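Long-range contacts in succinylglutamate desuccinylase/aspartoacylase (Shewanella frigidimarina, PDB 3LWU), which probably works as a zinc-dependent hydrolase of the succinylglutamate desuccinylase/aspartoacylase family, acting on ester or related bonds, and holds a zinc ion: residues 27-31 against 173-177; 123-127 against 178-183. One frame throughout, in Å; residues are numbered along the deposited sequence.

Contact 1: residues 27-31 against 173-177; sequences SVQVG and RLAVN
V30 packs against L174 and N177 where helix 170-182 runs along one arm of the β-hairpin formed by strands 24-32 and 38-46, in the α/β catalytic domain of this zinc hydrolase family. Segments 27-31 and 173-177 run roughly antiparallel (152°), their axes 7.4 Å apart at the closest.

The apolar part rests on the two methyls of V30. With CG1 anti to the carbonyl carbon (chi1 -62°), CG2 falls between the backbone N and that carbon and lies alongside L174 CD1 at 3.9 Å, while CG1 meets the CB of N177 at 4.0 Å. L39 and V41 of the neighbouring strand also touch V30. Were N177 an alanine, the CB would stay, but losing the amide is likely to open a gap between the helix and the Q29-V30 peptide. R173 lays its aliphatic chain beside the strand, CG packing 3.4 Å from V30 O, then bends at chi3 (-73°).

The polar part has no direct hydrogen bond across the contact. R173 NH2 bonds weakly to L162 O, and the residue packs on Q374 of the second subunit. A water bonds weakly to Q29 O and accepts from R173 NH1 at 2.7 Å, in the guanidinium plane.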
loop_
_atom_site.group_PDB
_atom_site.type_symbol
_atom_site.label_atom_id
_atom_site.label_comp_id
_atom_site.label_asym_id
_atom_site.label_seq_id
_atom_site.Cartn_x
_atom_site.Cartn_y
_atom_site.Cartn_z
ATOM N N SER A 27 6.107 -29.289 -8.610
ATOM C CA SER A 27 5.707 -27.898 -8.540
ATOM C C SER A 27 4.993 -27.438 -9.800
ATOM O O SER A 27 5.147 -28.038 -10.837
ATOM C CB SER A 27 6.896 -27.018 -8.159
ATOM O OG SER A 27 7.725 -26.755 -9.246
ATOM N N VAL A 28 4.145 -26.429 -9.669
ATOM C CA VAL A 28 3.352 -25.931 -10.775
ATOM C C VAL A 28 3.562 -24.428 -10.905
ATOM O O VAL A 28 3.527 -23.696 -9.891
ATOM C CB VAL A 28 1.875 -26.193 -10.549
ATOM C CG1 VAL A 28 1.053 -25.453 -11.584
ATOM C CG2 VAL A 28 1.599 -27.688 -10.694
ATOM N N GLN A 29 3.779 -23.969 -12.132
ATOM C CA GLN A 29 3.970 -22.544 -12.379
ATOM C C GLN A 29 2.636 -21.844 -12.609
ATOM O O GLN A 29 1.886 -22.228 -13.495
ATOM C CB GLN A 29 4.916 -22.306 -13.550
ATOM C CG GLN A 29 5.343 -20.810 -13.623
ATOM C CD GLN A 29 6.407 -20.521 -14.698
ATOM O OE1 GLN A 29 7.281 -21.325 -14.952
ATOM N NE2 GLN A 29 6.320 -19.363 -15.311
ATOM N N VAL A 30 2.366 -20.810 -11.825
ATOM C CA VAL A 30 1.072 -20.143 -11.821
ATOM C C VAL A 30 1.092 -18.722 -12.364
ATOM O O VAL A 30 0.027 -18.121 -12.522
ATOM C CB VAL A 30 0.412 -20.182 -10.437
ATOM C CG1 VAL A 30 0.146 -21.686 -10.027
ATOM C CG2 VAL A 30 1.215 -19.409 -9.322
ATOM N N GLY A 31 2.291 -18.208 -12.670
ATOM C CA GLY A 31 2.485 -16.870 -13.167
ATOM C C GLY A 31 3.964 -16.524 -13.219
ATOM O O GLY A 31 4.804 -17.392 -13.041
ATOM N N ARG A 173 -5.284 -16.370 -14.233
ATOM C CA ARG A 173 -4.310 -17.429 -14.522
ATOM C C ARG A 173 -3.995 -18.281 -13.292
ATOM O O ARG A 173 -3.952 -19.504 -13.386
ATOM C CB ARG A 173 -3.010 -16.862 -15.074
ATOM C CG ARG A 173 -1.921 -17.902 -15.283
ATOM C CD ARG A 173 -0.722 -17.208 -15.961
ATOM N NE ARG A 173 -1.018 -16.928 -17.362
ATOM C CZ ARG A 173 -0.990 -17.831 -18.335
ATOM N NH1 ARG A 173 -0.662 -19.098 -18.121
ATOM N NH2 ARG A 173 -1.273 -17.454 -19.540
ATOM N N LEU A 174 -3.759 -17.631 -12.167
ATOM C CA LEU A 174 -3.612 -18.340 -10.902
ATOM C C LEU A 174 -4.821 -19.286 -10.662
ATOM O O LEU A 174 -4.650 -20.494 -10.462
ATOM C CB LEU A 174 -3.478 -17.344 -9.745
ATOM C CG LEU A 174 -3.580 -17.977 -8.336
ATOM C CD1 LEU A 174 -2.400 -18.877 -8.045
ATOM C CD2 LEU A 174 -3.730 -16.906 -7.310
ATOM N N ALA A 175 -6.025 -18.722 -10.736
ATOM C CA ALA A 175 -7.243 -19.425 -10.345
ATOM C C ALA A 175 -7.452 -20.632 -11.251
ATOM O O ALA A 175 -7.691 -21.735 -10.755
ATOM C CB ALA A 175 -8.422 -18.482 -10.353
ATOM N N VAL A 176 -7.285 -20.437 -12.560
ATOM C CA VAL A 176 -7.429 -21.490 -13.527
ATOM C C VAL A 176 -6.452 -22.664 -13.293
ATOM O O VAL A 176 -6.858 -23.829 -13.383
ATOM C CB VAL A 176 -7.308 -20.930 -14.971
ATOM C CG1 VAL A 176 -7.072 -22.026 -15.968
ATOM C CG2 VAL A 176 -8.560 -20.177 -15.313
ATOM N N ASN A 177 -5.182 -22.368 -12.994
ATOM C CA ASN A 177 -4.193 -23.415 -12.759
ATOM C C ASN A 177 -4.576 -24.252 -11.532
ATOM O O ASN A 177 -4.438 -25.474 -11.520
ATOM C CB ASN A 177 -2.805 -22.793 -12.524
ATOM C CG ASN A 177 -2.043 -22.563 -13.796
ATOM O OD1 ASN A 177 -1.803 -21.416 -14.207
ATOM N ND2 ASN A 177 -1.611 -23.625 -14.401
HETATM O O HOH W 1 0.397 -20.394 -15.945
#

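Contact 2: residues 123-127 against 178-183; sequences EYFDH and LQAMAH
Q179 reaches from the helix to F125 and uses both ends of its amide on that residue's backbone. F125 N gives its hydrogen to Q179 OE1 at 2.7 Å, and Q179 NE2 gives one to F125 O at 2.8 Å; both bonds are nearly straight (about 170°) and each arrives in the carbonyl plane, on a lone pair. With CG anti to the backbone N (chi1 -175°) and the chain extended beyond it, the glutamine spans the distance to the loop. The two bonds to F125 fix the rotation of the amide, whose NE2 also points its second hydrogen at H183 NE2, 3.2 Å away.

H183 and H127 come from opposite directions and meet through their NE2 atoms, 3.0 Å apart in a weak, bent contact; H183 NE2 cannot donate here and accept from Q179 at once. H183 approaches the edge of the H127 ring, the planes 62° apart, and F125 CD2 sits over the centre of one H127 face.

Y124 turns its ring edge to the glutamine, with CD1 3.5 Å from Q179 OE1. Its OH, 3.8 Å from L178 CD1, is hydrogen-bonded to Q59.

Further out, helix 143-160 backs the histidines: T157 bonds weakly to H127 ND1, R151 bonds to H183 O, and L154 touches both side chains. A233 of helix 230-247 touches Y124 and Q179.

This ties a loop to a helix near the metal centre: the Y124 side chain lies about 6 Å from that of H192, which with H63 and E66 binds zinc in the His-x-x-Glu plus His pattern of M14-type metallopeptidases.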
loop_
_atom_site.group_PDB
_atom_site.type_symbol
_atom_site.label_atom_id
_atom_site.label_comp_id
_atom_site.label_asym_id
_atom_site.label_seq_id
_atom_site.Cartn_x
_atom_site.Cartn_y
_atom_site.Cartn_z
ATOM N N GLU A 123 -11.921 -15.189 -8.661
ATOM C CA GLU A 123 -11.309 -15.258 -9.958
ATOM C C GLU A 123 -11.494 -16.618 -10.636
ATOM O O GLU A 123 -10.954 -16.835 -11.701
ATOM C CB GLU A 123 -9.793 -14.990 -9.803
ATOM C CG GLU A 123 -9.396 -13.524 -9.486
ATOM C CD GLU A 123 -9.535 -12.588 -10.702
ATOM O OE1 GLU A 123 -10.651 -12.376 -11.181
ATOM O OE2 GLU A 123 -8.547 -12.030 -11.196
ATOM N N TYR A 124 -12.231 -17.544 -10.018
ATOM C CA TYR A 124 -12.362 -18.891 -10.579
ATOM C C TYR A 124 -13.299 -18.883 -11.792
ATOM O O TYR A 124 -14.037 -17.909 -12.040
ATOM C CB TYR A 124 -12.785 -19.915 -9.517
ATOM C CG TYR A 124 -11.672 -20.191 -8.528
ATOM C CD1 TYR A 124 -10.673 -21.097 -8.813
ATOM C CD2 TYR A 124 -11.590 -19.489 -7.333
ATOM C CE1 TYR A 124 -9.642 -21.330 -7.921
ATOM C CE2 TYR A 124 -10.534 -19.698 -6.433
ATOM C CZ TYR A 124 -9.578 -20.617 -6.738
ATOM O OH TYR A 124 -8.587 -20.838 -5.852
ATOM N N PHE A 125 -13.216 -19.941 -12.574
ATOM C CA PHE A 125 -13.906 -19.999 -13.867
ATOM C C PHE A 125 -15.245 -20.749 -13.787
ATOM O O PHE A 125 -15.287 -21.897 -13.341
ATOM C CB PHE A 125 -13.014 -20.697 -14.896
ATOM C CG PHE A 125 -13.664 -20.873 -16.250
ATOM C CD1 PHE A 125 -14.122 -19.774 -16.956
ATOM C CD2 PHE A 125 -13.771 -22.134 -16.833
ATOM C CE1 PHE A 125 -14.689 -19.925 -18.213
ATOM C CE2 PHE A 125 -14.338 -22.281 -18.077
ATOM C CZ PHE A 125 -14.802 -21.168 -18.764
ATOM N N ASP A 126 -16.302 -20.086 -14.253
ATOM C CA ASP A 126 -17.654 -20.646 -14.406
ATOM C C ASP A 126 -17.785 -21.185 -15.818
ATOM O O ASP A 126 -17.709 -20.436 -16.780
ATOM C CB ASP A 126 -18.663 -19.509 -14.202
ATOM C CG ASP A 126 -20.132 -19.930 -14.420
ATOM O OD1 ASP A 126 -20.450 -21.104 -14.738
ATOM O OD2 ASP A 126 -20.989 -19.034 -14.247
ATOM N N HIS A 127 -17.981 -22.492 -15.950
ATOM C CA HIS A 127 -17.992 -23.123 -17.276
ATOM C C HIS A 127 -19.219 -22.804 -18.141
ATOM O O HIS A 127 -19.142 -22.949 -19.362
ATOM C CB HIS A 127 -17.838 -24.641 -17.147
ATOM C CG HIS A 127 -16.525 -25.072 -16.566
ATOM N ND1 HIS A 127 -15.472 -25.509 -17.341
ATOM C CD2 HIS A 127 -16.099 -25.140 -15.282
ATOM C CE1 HIS A 127 -14.458 -25.840 -16.559
ATOM N NE2 HIS A 127 -14.808 -25.618 -15.307
ATOM N N LEU A 178 -5.068 -23.589 -10.493
ATOM C CA LEU A 178 -5.513 -24.312 -9.299
ATOM C C LEU A 178 -6.759 -25.151 -9.580
ATOM O O LEU A 178 -6.879 -26.273 -9.100
ATOM C CB LEU A 178 -5.782 -23.357 -8.148
ATOM C CG LEU A 178 -4.556 -22.532 -7.678
ATOM C CD1 LEU A 178 -4.962 -21.586 -6.555
ATOM C CD2 LEU A 178 -3.343 -23.390 -7.255
ATOM N N GLN A 179 -7.679 -24.589 -10.354
ATOM C CA GLN A 179 -8.973 -25.173 -10.604
ATOM C C GLN A 179 -8.810 -26.434 -11.459
ATOM O O GLN A 179 -9.543 -27.443 -11.256
ATOM C CB GLN A 179 -9.869 -24.127 -11.298
ATOM C CG GLN A 179 -11.316 -24.540 -11.535
ATOM C CD GLN A 179 -12.216 -23.393 -12.056
ATOM O OE1 GLN A 179 -11.924 -22.204 -11.883
ATOM N NE2 GLN A 179 -13.328 -23.764 -12.670
ATOM N N ALA A 180 -7.872 -26.379 -12.412
ATOM C CA ALA A 180 -7.571 -27.524 -13.291
ATOM C C ALA A 180 -7.195 -28.739 -12.462
ATOM O O ALA A 180 -7.633 -29.844 -12.762
ATOM C CB ALA A 180 -6.446 -27.200 -14.250
HETATM N N MSE A 181 -6.411 -28.534 -11.397
HETATM C CA MSE A 181 -6.098 -29.632 -10.468
HETATM C C MSE A 181 -7.316 -30.033 -9.617
HETATM O O MSE A 181 -7.587 -31.228 -9.444
HETATM C CB MSE A 181 -4.931 -29.265 -9.564
HETATM C CG MSE A 181 -3.595 -29.226 -10.265
HETATM SE SE MSE A 181 -2.146 -28.768 -8.995
HETATM C CE MSE A 181 -2.670 -26.917 -8.695
ATOM N N ALA A 182 -8.059 -29.049 -9.109
ATOM C CA ALA A 182 -9.216 -29.326 -8.242
ATOM C C ALA A 182 -10.261 -30.169 -8.972
ATOM O O ALA A 182 -10.881 -31.071 -8.393
ATOM C CB ALA A 182 -9.843 -28.012 -7.727
ATOM N N HIS A 183 -10.431 -29.899 -10.262
ATOM C CA HIS A 183 -11.416 -30.615 -11.081
ATOM C C HIS A 183 -11.128 -32.129 -11.206
ATOM O O HIS A 183 -12.037 -32.891 -11.471
ATOM C CB HIS A 183 -11.530 -29.994 -12.478
ATOM C CG HIS A 183 -12.457 -28.818 -12.561
ATOM N ND1 HIS A 183 -13.693 -28.793 -11.954
ATOM C CD2 HIS A 183 -12.334 -27.627 -13.209
ATOM C CE1 HIS A 183 -14.280 -27.630 -12.202
ATOM N NE2 HIS A 183 -13.485 -26.912 -12.979
#

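Helix 170-182 is common to both contacts: residues 173-177 carry contact 1, with the N-terminal hairpin, and the residues that follow, 178-183, carry contact 2, with the loop at 123-127. Their centres are about 10 Å apart, and they touch directly. A175 CB comes within 3.3 Å of E123 O, and A175 O within 3.5 Å of Y124 CE1, while V28 CG2 lies 4.3 Å from the selenium (SE) of selenomethionine M181. Along the chain the segments alternate, so the two contacts cross. Neither contains a zinc ligand, but contact 2 is the closer to the metal: the side chain of Y124 is about 9 Å from the zinc ion, that of L174 in contact 1 about 12 Å.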